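PDB 5ZMO: HNH nuclease domain-containing protein from Streptomyces coelicolor, which recognises phosphorothioated DNA through its sulfur-binding domain, the part described here, and as a whole protein probably acts as a type IV restriction endonuclease. Local coordinates for residues R29-L34 against E154-H159; L33-G38 against S51-A56; L95-T98 against R103-L106. All blocks are in the same frame, centred on the assembly; numbering follows the deposited sequence.

Contact 1 of 3, residues R29-L34 against E154-H159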
loop_
_atom_site.group_PDB
_atom_site.type_symbol
_atom_site.label_atom_id
_atom_site.label_comp_id
_atom_site.label_asym_id
_atom_site.label_seq_id
_atom_site.Cartn_x
_atom_site.Cartn_y
_atom_site.Cartn_z
ATOM N N ARG A 29 2.256 -4.042 4.147
ATOM C CA ARG A 29 2.251 -4.010 2.689
ATOM C C ARG A 29 0.906 -4.329 2.101
ATOM O O ARG A 29 0.483 -3.609 1.191
ATOM C CB ARG A 29 3.438 -4.819 2.109
ATOM C CG ARG A 29 4.720 -3.996 2.164
ATOM C CD ARG A 29 5.889 -4.834 1.631
ATOM N NE ARG A 29 6.366 -5.781 2.613
ATOM C CZ ARG A 29 7.150 -6.845 2.308
ATOM N NH1 ARG A 29 7.532 -7.688 3.252
ATOM N NH2 ARG A 29 7.501 -7.100 1.053
ATOM N N PRO A 30 0.219 -5.405 2.576
ATOM C CA PRO A 30 -1.113 -5.685 2.149
ATOM C C PRO A 30 -2.092 -4.526 2.321
ATOM O O PRO A 30 -2.884 -4.257 1.361
ATOM C CB PRO A 30 -1.516 -6.920 2.993
ATOM C CG PRO A 30 -0.157 -7.640 3.134
ATOM C CD PRO A 30 0.790 -6.545 3.332
ATOM N N VAL A 31 -1.991 -3.841 3.430
ATOM C CA VAL A 31 -2.914 -2.682 3.664
ATOM C C VAL A 31 -2.604 -1.528 2.668
ATOM O O VAL A 31 -3.497 -0.985 2.050
ATOM C CB VAL A 31 -2.862 -2.209 5.111
ATOM C CG1 VAL A 31 -3.467 -0.807 5.309
ATOM C CG2 VAL A 31 -3.526 -3.221 6.009
ATOM N N LEU A 32 -1.360 -1.138 2.517
ATOM C CA LEU A 32 -1.037 -0.085 1.573
ATOM C C LEU A 32 -1.375 -0.430 0.148
ATOM O O LEU A 32 -1.973 0.450 -0.610
ATOM C CB LEU A 32 0.415 0.358 1.744
ATOM C CG LEU A 32 0.794 1.591 0.941
ATOM C CD1 LEU A 32 -0.057 2.771 1.234
ATOM C CD2 LEU A 32 2.260 1.916 1.210
ATOM N N LEU A 33 -1.083 -1.686 -0.264
ATOM C CA LEU A 33 -1.486 -2.118 -1.621
ATOM C C LEU A 33 -2.993 -2.074 -1.816
ATOM O O LEU A 33 -3.464 -1.602 -2.859
ATOM C CB LEU A 33 -1.005 -3.530 -1.991
ATOM C CG LEU A 33 0.501 -3.551 -2.196
ATOM C CD1 LEU A 33 1.009 -4.988 -2.126
ATOM C CD2 LEU A 33 0.896 -2.920 -3.469
ATOM N N LEU A 34 -3.750 -2.655 -0.889
ATOM C CA LEU A 34 -5.250 -2.568 -1.032
ATOM C C LEU A 34 -5.789 -1.141 -1.127
ATOM O O LEU A 34 -6.694 -0.832 -1.947
ATOM C CB LEU A 34 -5.916 -3.323 0.114
ATOM C CG LEU A 34 -6.008 -4.838 0.039
ATOM C CD1 LEU A 34 -6.533 -5.384 1.360
ATOM C CD2 LEU A 34 -6.959 -5.230 -1.061
ATOM N N GLU A 154 -15.805 -1.070 2.268
ATOM C CA GLU A 154 -16.130 0.352 2.252
ATOM C C GLU A 154 -14.929 1.219 2.598
ATOM O O GLU A 154 -14.683 2.227 1.927
ATOM C CB GLU A 154 -17.321 0.691 3.164
ATOM C CG GLU A 154 -18.676 0.414 2.541
ATOM C CD GLU A 154 -18.945 1.241 1.265
ATOM O OE1 GLU A 154 -19.727 0.755 0.406
ATOM O OE2 GLU A 154 -18.374 2.356 1.116
ATOM N N ASP A 155 -14.164 0.836 3.611
ATOM C CA ASP A 155 -13.100 1.722 4.107
ATOM C C ASP A 155 -11.916 1.793 3.139
ATOM O O ASP A 155 -11.194 2.817 3.087
ATOM C CB ASP A 155 -12.626 1.347 5.518
ATOM C CG ASP A 155 -13.595 1.846 6.631
ATOM O OD1 ASP A 155 -14.585 2.557 6.297
ATOM O OD2 ASP A 155 -13.358 1.520 7.815
ATOM N N PHE A 156 -11.752 0.741 2.357
ATOM C CA PHE A 156 -10.709 0.708 1.313
ATOM C C PHE A 156 -11.200 1.171 -0.071
ATOM O O PHE A 156 -10.439 1.173 -1.011
ATOM C CB PHE A 156 -10.086 -0.681 1.220
ATOM C CG PHE A 156 -9.113 -0.970 2.312
ATOM C CD1 PHE A 156 -9.554 -1.355 3.556
ATOM C CD2 PHE A 156 -7.735 -0.770 2.141
ATOM C CE1 PHE A 156 -8.674 -1.619 4.581
ATOM C CE2 PHE A 156 -6.857 -1.031 3.180
ATOM C CZ PHE A 156 -7.312 -1.434 4.403
ATOM N N GLY A 157 -12.478 1.531 -0.221
ATOM C CA GLY A 157 -13.051 1.874 -1.490
ATOM C C GLY A 157 -13.244 0.783 -2.510
ATOM O O GLY A 157 -13.149 1.019 -3.684
ATOM N N LEU A 158 -13.495 -0.446 -2.052
ATOM C CA LEU A 158 -13.518 -1.595 -2.893
ATOM C C LEU A 158 -14.908 -2.267 -2.919
ATOM O O LEU A 158 -15.058 -3.308 -3.521
ATOM C CB LEU A 158 -12.484 -2.583 -2.368
ATOM C CG LEU A 158 -11.029 -2.091 -2.329
ATOM C CD1 LEU A 158 -10.214 -3.163 -1.659
ATOM C CD2 LEU A 158 -10.486 -1.883 -3.703
ATOM N N HIS A 159 -15.898 -1.666 -2.277
ATOM C CA HIS A 159 -17.234 -2.273 -2.209
ATOM C C HIS A 159 -17.881 -2.470 -3.604
ATOM O O HIS A 159 -18.336 -3.567 -3.964
ATOM C CB HIS A 159 -18.151 -1.457 -1.310
ATOM C CG HIS A 159 -19.478 -2.118 -1.059
ATOM N ND1 HIS A 159 -19.690 -2.986 -0.004
ATOM C CD2 HIS A 159 -20.645 -2.061 -1.739
ATOM C CE1 HIS A 159 -20.941 -3.409 -0.033
ATOM N NE2 HIS A 159 -21.539 -2.870 -1.081
#
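Phe156 pushes its ring edge toward the flank of helix 28-41 that carries Val31 and Leu34, one helical turn apart. Phe156 CE2 stands 3.5 Å from Val31 O, with the oxygen in the ring plane, so the slightly positive C-H rim meets the carbonyl's negative end. The phenyl group reaches there because its CG is anti to the carbonyl carbon and beside the backbone N (chi1 -77°). At the tip, Phe156 CZ lies 4.0 Å from Val31 CG1, and the two side chains cross at about a right angle. The beta-branch of Val31 suits this place because CG1, anti to the backbone N (chi1 164°), offers the ring a methyl close to the helix surface. Leu34 CB comes in obliquely, 3.7 Å from Phe156 CD2, while one of its terminal methyls goes on to Leu158: Leu34 CD2 meets Leu158 CD1 at 3.9 Å, again with side chains crossing nearly perpendicularly. Gly157, with no CB to clash, adopts a positive phi in a Schellman motif that ends helix 152-155 and turns the chain; the side chains before and after it, Phe156 and Leu158, set out toward helix 28-41. The contact is buried: helix 50-63 supplies Val57 and Met61 to Val31 and Leu60 to Phe156, while Ala137 and Leu140 of helix 130-144 and Phe145 just beyond it cover Leu34.

Contact 2 of 3, residues L33-G38 against S51-A56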
loop_
_atom_site.group_PDB
_atom_site.type_symbol
_atom_site.label_atom_id
_atom_site.label_comp_id
_atom_site.label_asym_id
_atom_site.label_seq_id
_atom_site.Cartn_x
_atom_site.Cartn_y
_atom_site.Cartn_z
ATOM N N LEU A 33 -1.083 -1.686 -0.264
ATOM C CA LEU A 33 -1.486 -2.118 -1.621
ATOM C C LEU A 33 -2.993 -2.074 -1.816
ATOM O O LEU A 33 -3.464 -1.602 -2.859
ATOM C CB LEU A 33 -1.005 -3.530 -1.991
ATOM C CG LEU A 33 0.501 -3.551 -2.196
ATOM C CD1 LEU A 33 1.009 -4.988 -2.126
ATOM C CD2 LEU A 33 0.896 -2.920 -3.469
ATOM N N LEU A 34 -3.750 -2.655 -0.889
ATOM C CA LEU A 34 -5.250 -2.568 -1.032
ATOM C C LEU A 34 -5.789 -1.141 -1.127
ATOM O O LEU A 34 -6.694 -0.832 -1.947
ATOM C CB LEU A 34 -5.916 -3.323 0.114
ATOM C CG LEU A 34 -6.008 -4.838 0.039
ATOM C CD1 LEU A 34 -6.533 -5.384 1.360
ATOM C CD2 LEU A 34 -6.959 -5.230 -1.061
ATOM N N TRP A 35 -5.209 -0.248 -0.347
ATOM C CA TRP A 35 -5.607 1.150 -0.337
ATOM C C TRP A 35 -5.284 1.729 -1.692
ATOM O O TRP A 35 -6.130 2.412 -2.310
ATOM C CB TRP A 35 -4.934 1.918 0.775
ATOM C CG TRP A 35 -5.246 3.355 0.756
ATOM C CD1 TRP A 35 -6.385 3.980 1.233
ATOM C CD2 TRP A 35 -4.427 4.401 0.206
ATOM N NE1 TRP A 35 -6.312 5.315 1.018
ATOM C CE2 TRP A 35 -5.144 5.615 0.378
ATOM C CE3 TRP A 35 -3.181 4.427 -0.444
ATOM C CZ2 TRP A 35 -4.635 6.832 -0.031
ATOM C CZ3 TRP A 35 -2.671 5.665 -0.850
ATOM C CH2 TRP A 35 -3.411 6.827 -0.660
ATOM N N ALA A 36 -4.055 1.471 -2.162
ATOM C CA ALA A 36 -3.649 2.022 -3.491
ATOM C C ALA A 36 -4.512 1.512 -4.671
ATOM O O ALA A 36 -4.803 2.246 -5.616
ATOM C CB ALA A 36 -2.193 1.742 -3.763
ATOM N N ILE A 37 -4.990 0.260 -4.593
ATOM C CA ILE A 37 -5.868 -0.273 -5.633
ATOM C C ILE A 37 -7.171 0.468 -5.578
ATOM O O ILE A 37 -7.757 0.854 -6.622
ATOM C CB ILE A 37 -6.031 -1.802 -5.535
ATOM C CG1 ILE A 37 -4.713 -2.499 -5.871
ATOM C CG2 ILE A 37 -7.155 -2.251 -6.462
ATOM C CD1 ILE A 37 -4.638 -3.943 -5.373
ATOM N N GLY A 38 -7.708 0.618 -4.376
ATOM C CA GLY A 38 -8.938 1.441 -4.196
ATOM C C GLY A 38 -8.804 2.872 -4.700
ATOM O O GLY A 38 -9.729 3.424 -5.387
ATOM N N SER A 51 2.147 12.973 3.293
ATOM C CA SER A 51 1.235 13.474 4.288
ATOM C C SER A 51 -0.220 13.022 4.025
ATOM O O SER A 51 -0.926 12.525 4.950
ATOM C CB SER A 51 1.385 14.997 4.402
ATOM O OG SER A 51 1.043 15.602 3.147
ATOM N N THR A 52 -0.656 13.068 2.762
ATOM C CA THR A 52 -2.013 12.641 2.447
ATOM C C THR A 52 -2.157 11.132 2.654
ATOM O O THR A 52 -3.157 10.670 3.159
ATOM C CB THR A 52 -2.298 12.881 0.967
ATOM O OG1 THR A 52 -2.004 14.244 0.706
ATOM C CG2 THR A 52 -3.737 12.543 0.644
ATOM N N THR A 53 -1.104 10.412 2.322
ATOM C CA THR A 53 -1.154 8.949 2.294
ATOM C C THR A 53 -1.146 8.495 3.763
ATOM O O THR A 53 -1.921 7.626 4.137
ATOM C CB THR A 53 0.048 8.339 1.538
ATOM O OG1 THR A 53 0.017 8.783 0.180
ATOM C CG2 THR A 53 0.018 6.823 1.587
ATOM N N ARG A 54 -0.221 9.037 4.547
ATOM C CA ARG A 54 -0.134 8.809 5.998
ATOM C C ARG A 54 -1.477 9.024 6.654
ATOM O O ARG A 54 -1.975 8.149 7.367
ATOM C CB ARG A 54 0.908 9.680 6.618
ATOM C CG ARG A 54 0.935 9.734 8.126
ATOM C CD ARG A 54 1.707 10.971 8.534
ATOM N NE ARG A 54 0.883 12.180 8.261
ATOM C CZ ARG A 54 1.357 13.422 8.232
ATOM N NH1 ARG A 54 2.658 13.673 8.392
ATOM N NH2 ARG A 54 0.529 14.419 7.938
ATOM N N ASP A 55 -2.115 10.146 6.352
ATOM C CA ASP A 55 -3.399 10.451 6.973
ATOM C C ASP A 55 -4.560 9.574 6.564
ATOM O O ASP A 55 -5.383 9.257 7.419
ATOM C CB ASP A 55 -3.743 11.940 6.873
ATOM C CG ASP A 55 -2.762 12.839 7.707
ATOM O OD1 ASP A 55 -1.973 12.369 8.578
ATOM O OD2 ASP A 55 -2.829 14.079 7.569
ATOM N N ALA A 56 -4.589 9.115 5.312
ATOM C CA ALA A 56 -5.550 8.191 4.851
ATOM C C ALA A 56 -5.350 6.782 5.389
ATOM O O ALA A 56 -6.310 6.066 5.734
ATOM C CB ALA A 56 -5.547 8.156 3.327
#
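Trp35 bridges helices 28-41 and 50-63, meeting Ala56 and Thr53 with its indole. Its CB leaves the first helix in the direction of the second, and CG continues anti to the backbone N (chi1 176°), which carries the ring system well clear of its own helix. The pyrrole part reaches Ala56 first: Trp35 NE1 lies 3.7 Å from Ala56 CB, and Trp35 CE2 is only slightly farther from it. Next along the rim, Trp35 CZ2 is 3.7 Å from Ala56 CB, which sits obliquely to the ring. The outer end of the benzene part belongs to Thr53: Trp35 CZ3 is 3.8 Å from Thr53 CG2, and Trp35 CH2 is 4.0 Å from Thr53 OG1. A small alanine one turn along lets so wide a ring come close to the helix, and threonine adds a methyl at its far end. The hydroxyl of Thr53 is engaged elsewhere, on Pro49 O just before the helix, while Val57 and Leu60 extend the wall that receives the indole. The chemistry is therefore that of dispersion and burial of apolar surface, and fit, rather than any directional bond between the two segments, probably governs the spacing of the helices.

Contact 3 of 3, residues L95-T98 against R103-L106; sequences LTLT and RPTL. With nucleotides of chain C; nucleotides of chain B.
Arg103 and Thr98 form a hydrogen-bonded antiparallel pair, with Thr98 N donating a hydrogen bond to Arg103 O at 2.8 Å and both side chains on the sheet face turned to the DNA. Thr98 CG2 packs on Arg103 CG at 3.9 Å, and the Thr98 hydroxyl, OG1, donates to OP2 of DG3 of chain C at 2.8 Å. The arginine bends at chi3 (85°) to bring its guanidinium to the bases. Arg103 NH1 stands 3.2 Å from N7 of DG3 of chain C, which lies at the edge of the group and in its plane, while the amino group of DC5 of chain B sits over one face; Arg103 NH2 hydrogen-bonds O6 of a modified base of the bound DNA. Such a planar, multiply donating group is well suited to purine acceptors in the major groove. Pro104 pairs with Leu97 in a non-hydrogen-bonded position, where a residue lacking an N-H costs nothing, and Pro104 CB rests 4.0 Å from Leu95 CD1. Thr105 N closes the pairing on Thr96 O at 2.9 Å, almost straight (161°). Its side chain serves as N-cap of helix 106-112 through a bond from Ser108 N to OG1. Leu106 opens that helix, and its backbone N donates to OP2 of DC2 of chain C, where the helix N terminus would further favour a phosphate. The arrangement is a short beta hairpin leading into a capped helix on this sulfur-binding domain's DNA-binding surface, consistent with recognition of base atoms by Arg103 while Thr98 and Leu106 hold successive phosphates.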
loop_
_atom_site.group_PDB
_atom_site.type_symbol
_atom_site.label_atom_id
_atom_site.label_comp_id
_atom_site.label_asym_id
_atom_site.label_seq_id
_atom_site.Cartn_x
_atom_site.Cartn_y
_atom_site.Cartn_z
ATOM N N LEU A 95 15.818 12.330 0.676
ATOM C CA LEU A 95 15.477 11.829 2.000
ATOM C C LEU A 95 16.771 11.494 2.750
ATOM O O LEU A 95 17.801 11.163 2.138
ATOM C CB LEU A 95 14.512 10.613 1.899
ATOM C CG LEU A 95 13.142 10.890 1.208
ATOM C CD1 LEU A 95 12.364 9.618 0.924
ATOM C CD2 LEU A 95 12.289 11.797 2.058
ATOM N N THR A 96 16.717 11.530 4.066
ATOM C CA THR A 96 17.805 11.015 4.895
ATOM C C THR A 96 17.530 9.566 5.312
ATOM O O THR A 96 16.471 9.288 5.888
ATOM C CB THR A 96 17.978 11.946 6.122
ATOM O OG1 THR A 96 18.265 13.247 5.605
ATOM C CG2 THR A 96 19.152 11.456 7.041
ATOM N N LEU A 97 18.458 8.632 5.048
ATOM C CA LEU A 97 18.235 7.258 5.421
ATOM C C LEU A 97 18.809 6.965 6.793
ATOM O O LEU A 97 19.776 7.590 7.210
ATOM C CB LEU A 97 18.891 6.308 4.428
ATOM C CG LEU A 97 18.466 6.431 2.974
ATOM C CD1 LEU A 97 19.166 5.388 2.134
ATOM C CD2 LEU A 97 16.969 6.287 2.870
ATOM N N THR A 98 18.241 5.986 7.456
ATOM C CA THR A 98 18.756 5.477 8.727
ATOM C C THR A 98 18.840 3.965 8.721
ATOM O O THR A 98 18.373 3.304 7.794
ATOM C CB THR A 98 17.918 6.028 9.903
ATOM O OG1 THR A 98 18.489 5.621 11.174
ATOM C CG2 THR A 98 16.448 5.597 9.812
ATOM N N ARG A 103 15.782 2.520 5.492
ATOM C CA ARG A 103 14.569 3.392 5.388
ATOM C C ARG A 103 14.895 4.862 5.581
ATOM O O ARG A 103 15.873 5.209 6.247
ATOM C CB ARG A 103 13.524 2.949 6.450
ATOM C CG ARG A 103 13.946 3.305 7.902
ATOM C CD ARG A 103 13.161 2.664 9.038
ATOM N NE ARG A 103 13.682 1.373 9.340
ATOM C CZ ARG A 103 14.394 1.022 10.389
ATOM N NH1 ARG A 103 14.690 1.829 11.417
ATOM N NH2 ARG A 103 14.763 -0.208 10.426
ATOM N N PRO A 104 14.066 5.749 5.049
ATOM C CA PRO A 104 14.115 7.116 5.381
ATOM C C PRO A 104 13.629 7.384 6.807
ATOM O O PRO A 104 12.780 6.663 7.373
ATOM C CB PRO A 104 13.129 7.760 4.389
ATOM C CG PRO A 104 12.148 6.673 4.069
ATOM C CD PRO A 104 12.922 5.416 4.150
ATOM N N THR A 105 14.193 8.421 7.396
ATOM C CA THR A 105 13.718 8.847 8.730
ATOM C C THR A 105 12.317 9.398 8.555
ATOM O O THR A 105 11.998 10.016 7.528
ATOM C CB THR A 105 14.558 9.965 9.358
ATOM O OG1 THR A 105 14.570 11.087 8.461
ATOM C CG2 THR A 105 16.020 9.520 9.605
ATOM N N LEU A 106 11.497 9.209 9.597
ATOM C CA LEU A 106 10.196 9.864 9.629
ATOM C C LEU A 106 10.360 11.383 9.530
ATOM O O LEU A 106 9.542 12.065 8.897
ATOM C CB LEU A 106 9.409 9.502 10.887
ATOM C CG LEU A 106 7.997 10.072 10.992
ATOM C CD1 LEU A 106 7.201 9.588 9.805
ATOM C CD2 LEU A 106 7.256 9.523 12.192
ATOM P P DC C 2 13.175 8.873 12.812
ATOM O OP1 DC C 2 12.676 10.266 12.554
ATOM O OP2 DC C 2 12.790 7.839 11.870
ATOM O "O5'" DC C 2 14.743 8.753 13.174
ATOM C "C5'" DC C 2 15.416 9.693 14.081
ATOM C "C4'" DC C 2 16.718 9.197 14.696
ATOM O "O4'" DC C 2 16.533 8.471 15.944
ATOM C "C3'" DC C 2 17.647 8.319 13.865
ATOM O "O3'" DC C 2 19.014 8.552 14.226
ATOM C "C2'" DC C 2 17.364 6.918 14.378
ATOM C "C1'" DC C 2 17.045 7.126 15.849
ATOM N N1 DC C 2 15.984 6.231 16.357
ATOM C C2 DC C 2 16.216 5.344 17.425
ATOM O O2 DC C 2 17.374 5.219 17.881
ATOM N N3 DC C 2 15.175 4.619 17.909
ATOM C C4 DC C 2 13.944 4.796 17.407
ATOM N N4 DC C 2 12.946 4.065 17.899
ATOM C C5 DC C 2 13.691 5.687 16.328
ATOM C C6 DC C 2 14.723 6.387 15.849
ATOM P P DG C 3 20.194 7.994 13.371
ATOM O OP1 DG C 3 21.418 8.730 13.764
ATOM O OP2 DG C 3 19.764 7.942 11.943
ATOM O "O5'" DG C 3 20.432 6.473 13.806
ATOM C "C5'" DG C 3 21.070 6.135 15.070
ATOM C "C4'" DG C 3 20.954 4.657 15.358
ATOM O "O4'" DG C 3 19.571 4.346 15.657
ATOM C "C3'" DG C 3 21.364 3.735 14.201
ATOM O "O3'" DG C 3 22.032 2.601 14.734
ATOM C "C2'" DG C 3 20.033 3.322 13.609
ATOM C "C1'" DG C 3 19.198 3.220 14.865
ATOM N N9 DG C 3 17.750 3.251 14.664
ATOM C C8 DG C 3 17.028 3.922 13.707
ATOM N N7 DG C 3 15.741 3.719 13.798
ATOM C C5 DG C 3 15.610 2.856 14.874
ATOM C C6 DG C 3 14.455 2.280 15.451
ATOM O O6 DG C 3 13.277 2.404 15.106
ATOM N N1 DG C 3 14.779 1.451 16.517
ATOM C C2 DG C 3 16.047 1.268 17.019
ATOM N N2 DG C 3 16.164 0.418 18.035
ATOM N N3 DG C 3 17.133 1.792 16.486
ATOM C C4 DG C 3 16.843 2.569 15.425
ATOM P P DC B 5 6.101 -4.727 13.746
ATOM O OP1 DC B 5 5.103 -5.761 14.083
ATOM O OP2 DC B 5 5.899 -3.287 13.903
ATOM O "O5'" DC B 5 7.449 -5.048 14.537
ATOM C "C5'" DC B 5 7.928 -6.386 14.588
ATOM C "C4'" DC B 5 8.979 -6.490 15.667
ATOM O "O4'" DC B 5 10.198 -5.815 15.297
ATOM C "C3'" DC B 5 8.584 -5.921 17.028
ATOM O "O3'" DC B 5 9.167 -6.822 18.002
ATOM C "C2'" DC B 5 9.285 -4.566 17.056
ATOM C "C1'" DC B 5 10.560 -4.805 16.253
ATOM N N1 DC B 5 11.126 -3.655 15.506
ATOM C C2 DC B 5 12.479 -3.346 15.591
ATOM O O2 DC B 5 13.194 -3.953 16.415
ATOM N N3 DC B 5 12.975 -2.328 14.846
ATOM C C4 DC B 5 12.163 -1.632 14.046
ATOM N N4 DC B 5 12.698 -0.655 13.316
ATOM C C5 DC B 5 10.787 -1.955 13.912
ATOM C C6 DC B 5 10.310 -2.946 14.666
#

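In the fold
After helix 9-14 and the small strand pair 20-21/24-25, helix 28-41 opens both contact 1 and contact 2, which share Leu33 and Leu34. Contact 2 closes soon afterwards, tying that helix to helix 50-63 across the short strand 47-49. Contact 3 then opens and closes within the hairpin of strands 97-98 and 103-104, following contact 2 in series. Contact 1 is the last to close, when the chain returns after helix 130-144 with residues 154-159; its long loop therefore encloses contact 3. Contacts 1 and 2 touch, Phe156 packing on the backbone at Trp35, and build the helical core. Contact 3, its centre about 26 Å from that of contact 1, binds DNA directly through its hairpin and the helix start.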